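Local coordinates for protein manganese lipoxygenase (Gaeumannomyces graminis, PDB 5FX8) that uses a catalytic manganese ion to oxygenate linoleic and alpha-linolenic acids to 11S- and 13R-hydroperoxy fatty acids, at residues F293-F305 against M315-R329. Residues are numbered along the deposited sequence; the frame is centred on the assembly and turned at random.
Sequences FHTIPEIVHEAAF and MGVLNRLMYQAYAIR. With MN (manganese (II) ion), chain I.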
ATOM      1  N   PHE A 293      13.078   2.649  -0.805  1.00 18.16           N
ATOM      2  CA  PHE A 293      12.497   1.593   0.016  1.00  8.34           C
ATOM      3  C   PHE A 293      12.084   0.411  -0.837  1.00  8.89           C
ATOM      4  O   PHE A 293      11.945  -0.689  -0.316  1.00 17.43           O
ATOM      5  CB  PHE A 293      11.261   2.052   0.802  1.00  9.82           C
ATOM      6  CG  PHE A 293      11.513   3.134   1.824  1.00 12.17           C
ATOM      7  CD1 PHE A 293      12.742   3.729   1.962  1.00 17.62           C
ATOM      8  CD2 PHE A 293      10.493   3.569   2.647  1.00 18.17           C
ATOM      9  CE1 PHE A 293      12.944   4.725   2.889  1.00 20.40           C
ATOM     10  CE2 PHE A 293      10.708   4.567   3.589  1.00  9.80           C
ATOM     11  CZ  PHE A 293      11.924   5.137   3.694  1.00 12.62           C
ATOM     12  N   HIS A 294      11.855   0.607  -2.133  1.00  9.51           N
ATOM     13  CA  HIS A 294      11.624  -0.562  -2.976  1.00  8.51           C
ATOM     14  C   HIS A 294      12.933  -1.199  -3.449  1.00  8.12           C
ATOM     15  O   HIS A 294      13.088  -2.414  -3.371  1.00 24.01           O
ATOM     16  CB  HIS A 294      10.745  -0.189  -4.173  1.00 13.39           C
ATOM     17  CG  HIS A 294       9.283  -0.106  -3.866  1.00  8.07           C
ATOM     18  ND1 HIS A 294       8.479  -1.216  -3.779  1.00  7.97           N
ATOM     19  CD2 HIS A 294       8.480   0.956  -3.629  1.00  9.10           C
ATOM     20  CE1 HIS A 294       7.244  -0.845  -3.505  1.00 10.24           C
ATOM     21  NE2 HIS A 294       7.216   0.470  -3.408  1.00 30.26           N
ATOM     22  N   THR A 295      13.902  -0.410  -3.900  1.00  8.12           N
ATOM     23  CA  THR A 295      15.041  -0.952  -4.620  1.00  8.10           C
ATOM     24  C   THR A 295      16.175  -1.454  -3.728  1.00  8.12           C
ATOM     25  O   THR A 295      16.923  -2.325  -4.165  1.00 17.83           O
ATOM     26  CB  THR A 295      15.589   0.068  -5.639  1.00  9.53           C
ATOM     27  OG1 THR A 295      15.918   1.318  -5.013  1.00 15.32           O
ATOM     28  CG2 THR A 295      14.587   0.321  -6.682  1.00  7.23           C
ATOM     29  N   ILE A 296      16.321  -0.986  -2.495  1.00 12.62           N
ATOM     30  CA  ILE A 296      17.354  -1.571  -1.628  1.00  8.83           C
ATOM     31  C   ILE A 296      16.981  -2.989  -1.176  1.00  7.74           C
ATOM     32  O   ILE A 296      17.839  -3.892  -1.206  1.00 11.85           O
ATOM     33  CB  ILE A 296      17.644  -0.659  -0.420  1.00 10.58           C
ATOM     34  CG1 ILE A 296      17.875   0.755  -0.897  1.00  8.09           C
ATOM     35  CG2 ILE A 296      18.867  -1.119   0.305  1.00  6.38           C
ATOM     36  CD1 ILE A 296      18.936   0.830  -1.857  1.00  9.36           C
ATOM     37  N   PRO A 297      15.739  -3.253  -0.746  1.00  7.72           N
ATOM     38  CA  PRO A 297      15.361  -4.651  -0.515  1.00  8.49           C
ATOM     39  C   PRO A 297      15.527  -5.521  -1.742  1.00  8.03           C
ATOM     40  O   PRO A 297      16.048  -6.627  -1.613  1.00 12.85           O
ATOM     41  CB  PRO A 297      13.893  -4.559  -0.080  1.00  9.72           C
ATOM     42  CG  PRO A 297      13.757  -3.256   0.467  1.00  8.04           C
ATOM     43  CD  PRO A 297      14.689  -2.351  -0.264  1.00 13.99           C
ATOM     44  N   GLU A 298      15.094  -5.061  -2.917  1.00  7.32           N
ATOM     45  CA  GLU A 298      15.199  -5.882  -4.115  1.00  6.98           C
ATOM     46  C   GLU A 298      16.627  -6.348  -4.326  1.00  6.95           C
ATOM     47  O   GLU A 298      16.854  -7.515  -4.637  1.00 17.60           O
ATOM     48  CB  GLU A 298      14.722  -5.112  -5.355  1.00  7.12           C
ATOM     49  CG  GLU A 298      13.244  -5.088  -5.641  1.00  5.97           C
ATOM     50  CD  GLU A 298      12.844  -3.923  -6.564  1.00 10.55           C
ATOM     51  OE1 GLU A 298      13.617  -3.523  -7.451  1.00 14.09           O
ATOM     52  OE2 GLU A 298      11.748  -3.372  -6.387  1.00 15.28           O
ATOM     53  N   ILE A 299      17.602  -5.438  -4.192  1.00  6.91           N
ATOM     54  CA  ILE A 299      18.983  -5.801  -4.483  1.00  6.83           C
ATOM     55  C   ILE A 299      19.517  -6.755  -3.428  1.00  6.37           C
ATOM     56  O   ILE A 299      20.274  -7.676  -3.746  1.00 15.10           O
ATOM     57  CB  ILE A 299      19.870  -4.543  -4.663  1.00  8.67           C
ATOM     58  CG1 ILE A 299      21.211  -4.884  -5.301  1.00  6.16           C
ATOM     59  CG2 ILE A 299      20.149  -3.807  -3.373  1.00  6.65           C
ATOM     60  CD1 ILE A 299      21.117  -5.713  -6.502  1.00  6.35           C
ATOM     61  N   VAL A 300      19.101  -6.585  -2.169  1.00 11.74           N
ATOM     62  CA  VAL A 300      19.509  -7.527  -1.117  1.00  6.99           C
ATOM     63  C   VAL A 300      18.921  -8.903  -1.372  1.00  6.22           C
ATOM     64  O   VAL A 300      19.589  -9.926  -1.208  1.00 27.39           O
ATOM     65  CB  VAL A 300      19.106  -6.996   0.277  1.00  7.64           C
ATOM     66  CG1 VAL A 300      19.363  -8.071   1.360  1.00  6.38           C
ATOM     67  CG2 VAL A 300      19.837  -5.704   0.578  1.00  6.50           C
ATOM     68  N   HIS A 301      17.667  -8.951  -1.777  1.00  6.31           N
ATOM     69  CA  HIS A 301      17.084 -10.223  -2.135  1.00  9.88           C
ATOM     70  C   HIS A 301      17.704 -10.805  -3.404  1.00  9.31           C
ATOM     71  O   HIS A 301      17.759 -12.021  -3.537  1.00  8.53           O
ATOM     72  CB  HIS A 301      15.584 -10.060  -2.279  1.00  5.80           C
ATOM     73  CG  HIS A 301      14.888 -11.290  -2.743  1.00  5.48           C
ATOM     74  ND1 HIS A 301      14.845 -11.668  -4.068  1.00  9.27           N
ATOM     75  CD2 HIS A 301      14.191 -12.224  -2.066  1.00  5.46           C
ATOM     76  CE1 HIS A 301      14.154 -12.784  -4.187  1.00 11.80           C
ATOM     77  NE2 HIS A 301      13.757 -13.148  -2.984  1.00  7.14           N
ATOM     78  N   GLU A 302      18.157  -9.989  -4.352  1.00  7.96           N
ATOM     79  CA  GLU A 302      18.799 -10.538  -5.544  1.00  6.88           C
ATOM     80  C   GLU A 302      20.081 -11.253  -5.172  1.00  8.54           C
ATOM     81  O   GLU A 302      20.348 -12.391  -5.605  1.00 10.22           O
ATOM     82  CB  GLU A 302      19.121  -9.425  -6.544  1.00  6.99           C
ATOM     83  CG  GLU A 302      17.950  -8.897  -7.264  1.00  7.32           C
ATOM     84  CD  GLU A 302      18.255  -7.709  -8.132  1.00  7.90           C
ATOM     85  OE1 GLU A 302      19.075  -7.786  -9.071  1.00  8.96           O
ATOM     86  OE2 GLU A 302      17.643  -6.676  -7.877  1.00  9.19           O
ATOM     87  N   ALA A 303      20.909 -10.562  -4.393  1.00  7.26           N
ATOM     88  CA  ALA A 303      22.157 -11.146  -3.964  1.00  6.64           C
ATOM     89  C   ALA A 303      21.900 -12.440  -3.192  1.00 10.33           C
ATOM     90  O   ALA A 303      22.591 -13.442  -3.414  1.00 14.34           O
ATOM     91  CB  ALA A 303      22.933 -10.105  -3.160  1.00  6.62           C
ATOM     92  N   ALA A 304      20.855 -12.467  -2.346  1.00 10.83           N
ATOM     93  CA  ALA A 304      20.533 -13.697  -1.622  1.00  6.72           C
ATOM     94  C   ALA A 304      20.089 -14.809  -2.563  1.00 10.08           C
ATOM     95  O   ALA A 304      20.522 -15.955  -2.420  1.00 13.13           O
ATOM     96  CB  ALA A 304      19.462 -13.449  -0.559  1.00  6.12           C
ATOM     97  N   PHE A 305      19.204 -14.506  -3.507  1.00  6.75           N
ATOM     98  CA  PHE A 305      18.702 -15.552  -4.396  1.00  7.24           C
ATOM     99  C   PHE A 305      19.824 -16.179  -5.214  1.00  7.00           C
ATOM    100  O   PHE A 305      19.796 -17.375  -5.488  1.00  6.86           O
ATOM    101  CB  PHE A 305      17.626 -14.970  -5.309  1.00  7.24           C
ATOM    102  CG  PHE A 305      16.805 -15.988  -6.029  1.00  9.32           C
ATOM    103  CD1 PHE A 305      15.829 -16.704  -5.375  1.00  8.61           C
ATOM    104  CD2 PHE A 305      16.973 -16.187  -7.388  1.00 10.00           C
ATOM    105  CE1 PHE A 305      15.069 -17.611  -6.055  1.00 10.32           C
ATOM    106  CE2 PHE A 305      16.209 -17.086  -8.076  1.00  8.84           C
ATOM    107  CZ  PHE A 305      15.261 -17.795  -7.426  1.00  9.78           C
ATOM    108  N   MET A 315      16.462 -17.901   3.064  1.00  7.55           N
ATOM    109  CA  MET A 315      15.912 -17.686   1.736  1.00  7.84           C
ATOM    110  C   MET A 315      14.402 -17.701   1.762  1.00  7.57           C
ATOM    111  O   MET A 315      13.764 -16.903   1.077  1.00 23.38           O
ATOM    112  CB  MET A 315      16.415 -18.750   0.760  1.00  8.49           C
ATOM    113  CG  MET A 315      16.112 -18.457  -0.715  1.00  9.15           C
ATOM    114  SD  MET A 315      17.036 -17.027  -1.284  1.00  9.97           S
ATOM    115  CE  MET A 315      15.795 -15.770  -1.422  1.00 10.48           C
ATOM    116  N   GLY A 316      13.815 -18.607   2.539  1.00  7.61           N
ATOM    117  CA  GLY A 316      12.367 -18.680   2.620  1.00  8.33           C
ATOM    118  C   GLY A 316      11.745 -17.475   3.297  1.00  7.47           C
ATOM    119  O   GLY A 316      10.709 -16.977   2.856  1.00 19.52           O
ATOM    120  N   VAL A 317      12.372 -16.974   4.362  1.00  7.73           N
ATOM    121  CA  VAL A 317      11.827 -15.769   4.981  1.00  8.91           C
ATOM    122  C   VAL A 317      12.020 -14.538   4.071  1.00  7.77           C
ATOM    123  O   VAL A 317      11.134 -13.674   3.970  1.00 19.86           O
ATOM    124  CB  VAL A 317      12.445 -15.608   6.376  1.00  6.18           C
ATOM    125  CG1 VAL A 317      12.155 -14.275   6.996  1.00  5.88           C
ATOM    126  CG2 VAL A 317      11.896 -16.677   7.243  1.00  8.47           C
ATOM    127  N   LEU A 318      13.155 -14.443   3.373  1.00 12.95           N
ATOM    128  CA  LEU A 318      13.333 -13.316   2.469  1.00  6.40           C
ATOM    129  C   LEU A 318      12.332 -13.368   1.324  1.00 12.08           C
ATOM    130  O   LEU A 318      11.732 -12.348   0.977  1.00  6.72           O
ATOM    131  CB  LEU A 318      14.756 -13.275   1.934  1.00  6.15           C
ATOM    132  CG  LEU A 318      15.827 -12.771   2.888  1.00  6.18           C
ATOM    133  CD1 LEU A 318      17.117 -12.820   2.172  1.00  8.29           C
ATOM    134  CD2 LEU A 318      15.575 -11.389   3.334  1.00  4.83           C
ATOM    135  N   ASN A 319      12.116 -14.550   0.745  1.00 11.56           N
ATOM    136  CA  ASN A 319      11.076 -14.683  -0.270  1.00  6.77           C
ATOM    137  C   ASN A 319       9.739 -14.245   0.260  1.00  6.98           C
ATOM    138  O   ASN A 319       8.988 -13.563  -0.434  1.00 16.26           O
ATOM    139  CB  ASN A 319      10.962 -16.111  -0.771  1.00  9.17           C
ATOM    140  CG  ASN A 319      11.970 -16.399  -1.762  1.00 10.19           C
ATOM    141  OD1 ASN A 319      12.542 -15.466  -2.281  1.00  7.79           O
ATOM    142  ND2 ASN A 319      12.266 -17.660  -2.009  1.00  6.53           N
ATOM    143  N   ARG A 320       9.406 -14.653   1.473  1.00  9.36           N
ATOM    144  CA  ARG A 320       8.134 -14.227   2.030  1.00  6.98           C
ATOM    145  C   ARG A 320       8.045 -12.710   2.128  1.00  5.86           C
ATOM    146  O   ARG A 320       7.030 -12.124   1.766  1.00  5.97           O
ATOM    147  CB  ARG A 320       7.921 -14.867   3.392  1.00  5.95           C
ATOM    148  CG  ARG A 320       6.733 -14.306   4.099  1.00  5.74           C
ATOM    149  CD  ARG A 320       5.524 -14.965   3.579  1.00  6.30           C
ATOM    150  NE  ARG A 320       4.335 -14.666   4.342  1.00  6.29           N
ATOM    151  CZ  ARG A 320       3.120 -15.057   3.996  1.00  6.06           C
ATOM    152  NH1 ARG A 320       2.940 -15.781   2.912  1.00  6.32           N
ATOM    153  NH2 ARG A 320       2.096 -14.756   4.756  1.00  6.42           N
ATOM    154  N   LEU A 321       9.097 -12.055   2.610  1.00  6.04           N
ATOM    155  CA  LEU A 321       9.011 -10.608   2.784  1.00  6.77           C
ATOM    156  C   LEU A 321       9.032  -9.857   1.453  1.00  6.62           C
ATOM    157  O   LEU A 321       8.535  -8.739   1.380  1.00  6.47           O
ATOM    158  CB  LEU A 321      10.154 -10.102   3.665  1.00  7.25           C
ATOM    159  CG  LEU A 321      10.263 -10.533   5.114  1.00  4.81           C
ATOM    160  CD1 LEU A 321      11.635 -10.200   5.531  1.00  4.74           C
ATOM    161  CD2 LEU A 321       9.298  -9.779   5.925  1.00  5.40           C
ATOM    162  N   MET A 322       9.627 -10.435   0.411  1.00  8.89           N
ATOM    163  CA  MET A 322       9.699  -9.833  -0.906  1.00  6.67           C
ATOM    164  C   MET A 322       8.595 -10.331  -1.822  1.00 14.55           C
ATOM    165  O   MET A 322       8.751 -10.295  -3.048  1.00 22.33           O
ATOM    166  CB  MET A 322      11.050 -10.120  -1.536  1.00  6.98           C
ATOM    167  CG  MET A 322      12.214  -9.576  -0.800  1.00  6.08           C
ATOM    168  SD  MET A 322      12.178  -7.823  -0.697  1.00 17.66           S
ATOM    169  CE  MET A 322      11.948  -7.864   1.019  1.00 24.59           C
ATOM    170  N   TYR A 323       7.514 -10.838  -1.243  1.00  6.00           N
ATOM    171  CA  TYR A 323       6.344 -11.203  -1.997  1.00  6.13           C
ATOM    172  C   TYR A 323       5.955 -10.078  -2.948  1.00  7.87           C
ATOM    173  O   TYR A 323       5.901  -8.907  -2.568  1.00 14.30           O
ATOM    174  CB  TYR A 323       5.214 -11.534  -1.036  1.00  5.88           C
ATOM    175  CG  TYR A 323       3.988 -12.083  -1.703  1.00  7.31           C
ATOM    176  CD1 TYR A 323       4.073 -13.143  -2.573  1.00  5.83           C
ATOM    177  CD2 TYR A 323       2.746 -11.547  -1.442  1.00  6.46           C
ATOM    178  CE1 TYR A 323       2.958 -13.646  -3.174  1.00  8.87           C
ATOM    179  CE2 TYR A 323       1.640 -12.033  -2.020  1.00  8.27           C
ATOM    180  CZ  TYR A 323       1.737 -13.090  -2.896  1.00 11.17           C
ATOM    181  OH  TYR A 323       0.595 -13.584  -3.499  1.00 18.82           O
ATOM    182  N   GLN A 324       5.744 -10.450  -4.206  1.00 12.57           N
ATOM    183  CA  GLN A 324       5.342  -9.590  -5.308  1.00  7.15           C
ATOM    184  C   GLN A 324       6.279  -8.422  -5.555  1.00  7.60           C
ATOM    185  O   GLN A 324       5.933  -7.543  -6.335  1.00 15.33           O
ATOM    186  CB  GLN A 324       3.921  -9.058  -5.109  1.00  7.08           C
ATOM    187  CG  GLN A 324       2.872 -10.116  -5.112  1.00  8.04           C
ATOM    188  CD  GLN A 324       1.486  -9.540  -5.178  1.00  9.27           C
ATOM    189  OE1 GLN A 324       1.302  -8.419  -5.598  1.00 16.24           O
ATOM    190  NE2 GLN A 324       0.503 -10.308  -4.768  1.00 10.83           N
ATOM    191  N   ALA A 325       7.452  -8.363  -4.919  1.00  8.85           N
ATOM    192  CA  ALA A 325       8.196  -7.103  -4.932  1.00  7.96           C
ATOM    193  C   ALA A 325       8.673  -6.744  -6.327  1.00  8.21           C
ATOM    194  O   ALA A 325       8.819  -5.568  -6.637  1.00 21.92           O
ATOM    195  CB  ALA A 325       9.391  -7.138  -3.983  1.00  5.98           C
ATOM    196  N   TYR A 326       8.905  -7.730  -7.178  1.00  8.25           N
ATOM    197  CA  TYR A 326       9.497  -7.474  -8.475  1.00  8.31           C
ATOM    198  C   TYR A 326       8.504  -6.952  -9.491  1.00  9.38           C
ATOM    199  O   TYR A 326       8.863  -6.751 -10.655  1.00 14.04           O
ATOM    200  CB  TYR A 326      10.159  -8.730  -8.975  1.00  7.61           C
ATOM    201  CG  TYR A 326      11.390  -9.049  -8.199  1.00  7.39           C
ATOM    202  CD1 TYR A 326      12.454  -8.177  -8.197  1.00  6.75           C
ATOM    203  CD2 TYR A 326      11.496 -10.219  -7.487  1.00  7.49           C
ATOM    204  CE1 TYR A 326      13.579  -8.462  -7.528  1.00  7.40           C
ATOM    205  CE2 TYR A 326      12.618 -10.512  -6.801  1.00  7.83           C
ATOM    206  CZ  TYR A 326      13.664  -9.625  -6.827  1.00  7.60           C
ATOM    207  OH  TYR A 326      14.823  -9.897  -6.165  1.00 11.73           O
ATOM    208  N   ALA A 327       7.274  -6.732  -9.064  1.00  8.64           N
ATOM    209  CA  ALA A 327       6.275  -6.101  -9.884  1.00  8.29           C
ATOM    210  C   ALA A 327       6.356  -4.584  -9.861  1.00  7.88           C
ATOM    211  O   ALA A 327       5.949  -3.955 -10.832  1.00 16.97           O
ATOM    212  CB  ALA A 327       4.889  -6.554  -9.437  1.00  8.59           C
ATOM    213  N   ILE A 328       6.915  -3.980  -8.815  1.00  7.73           N
ATOM    214  CA  ILE A 328       6.724  -2.545  -8.623  1.00  7.88           C
ATOM    215  C   ILE A 328       7.467  -1.741  -9.686  1.00 16.85           C
ATOM    216  O   ILE A 328       6.935  -0.755 -10.201  1.00 12.28           O
ATOM    217  CB  ILE A 328       7.120  -2.120  -7.194  1.00  7.83           C
ATOM    218  CG1 ILE A 328       6.338  -2.926  -6.158  1.00  7.92           C
ATOM    219  CG2 ILE A 328       6.821  -0.647  -6.965  1.00  6.47           C
ATOM    220  CD1 ILE A 328       4.863  -2.826  -6.286  1.00  7.03           C
ATOM    221  N   ARG A 329       8.686  -2.132 -10.045  1.00  6.62           N
ATOM    222  CA  ARG A 329       9.373  -1.392 -11.102  1.00  7.56           C
ATOM    223  C   ARG A 329       8.711  -1.560 -12.478  1.00 11.59           C
ATOM    224  O   ARG A 329       8.473  -0.544 -13.154  1.00 10.73           O
ATOM    225  CB  ARG A 329      10.860  -1.755 -11.100  1.00  7.35           C
ATOM    226  CG  ARG A 329      11.571  -1.230  -9.870  1.00 11.60           C
ATOM    227  CD  ARG A 329      13.063  -0.989 -10.087  1.00 11.08           C
ATOM    228  NE  ARG A 329      13.917  -1.819  -9.228  1.00 10.04           N
ATOM    229  CZ  ARG A 329      15.242  -1.785  -9.215  1.00  7.84           C
ATOM    230  NH1 ARG A 329      15.894  -0.959 -10.003  1.00  8.40           N
ATOM    231  NH2 ARG A 329      15.908  -2.575  -8.410  1.00  7.64           N
TER
HETATM  232 MN    MN I1000       5.591   1.749  -2.905  1.00  8.02          MN
HETATM  233  O   HOH W   1       9.696  -3.515  -4.773  1.00 12.74           O
HETATM  234  O   HOH W   2      10.115  -4.108  -8.517  1.00 15.55           O
HETATM  235  O   HOH W   3       5.222   2.699  -5.111  1.00 33.97           O
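Glu-298 OE1 accepts hydrogen bonds from two N-H groups of Arg-329: Arg-329 NH2 lies 2.7 Å from Glu-298 OE1, and NE of the same arginine also bonds to it in a salt bridge. The pair belongs to the outer shell of the manganese site in the alpha-helical lipoxygenase domain. Carboxylate and guanidinium are nearly coplanar. Thr-295 CG2 sits over the centre of one guanidinium face, while Arg-329 NH1 bonds to Thr-81 O outside the two segments. Together these contacts would fix how the guanidinium is turned.

The other carboxylate oxygen, Glu-298 OE2, accepts from two ordered waters. Both waters also donate to Ala-325 O. One of them accepts from His-294 ND1, 2.8 Å from the water oxygen, in the plane of the imidazole. His-294 NE2 binds the manganese at 2.1 Å, together with His-290, His-478, Asn-482, Val-618 and a water. The chain Glu-298, water, His-294 would orient the imidazole. Ile-328 CG2 lies over one face of the His-294 ring, 3.6 Å from its centroid, as a CH-pi contact.

Further along, helical segments 293-305 and 315-321 run roughly antiparallel, with a crossing angle of -147°. Here His-301 joins the two. Its CG is anti to the backbone N (chi1 176°), which carries the ring across to 315-329. Both ring nitrogens are used. His-301 ND1 shares a hydrogen bond of 2.7 Å with Tyr-326 OH, near the plane of each ring. Met-322 CG packs obliquely against the imidazole. Beyond it, Ala-304 CB meets Leu-318 CD1 at 3.7 Å. At the other end of the imidazole, His-301 NE2 donates almost straight (171°) to Asn-319 OD1, 2.7 Å away and nearly along the C=O axis.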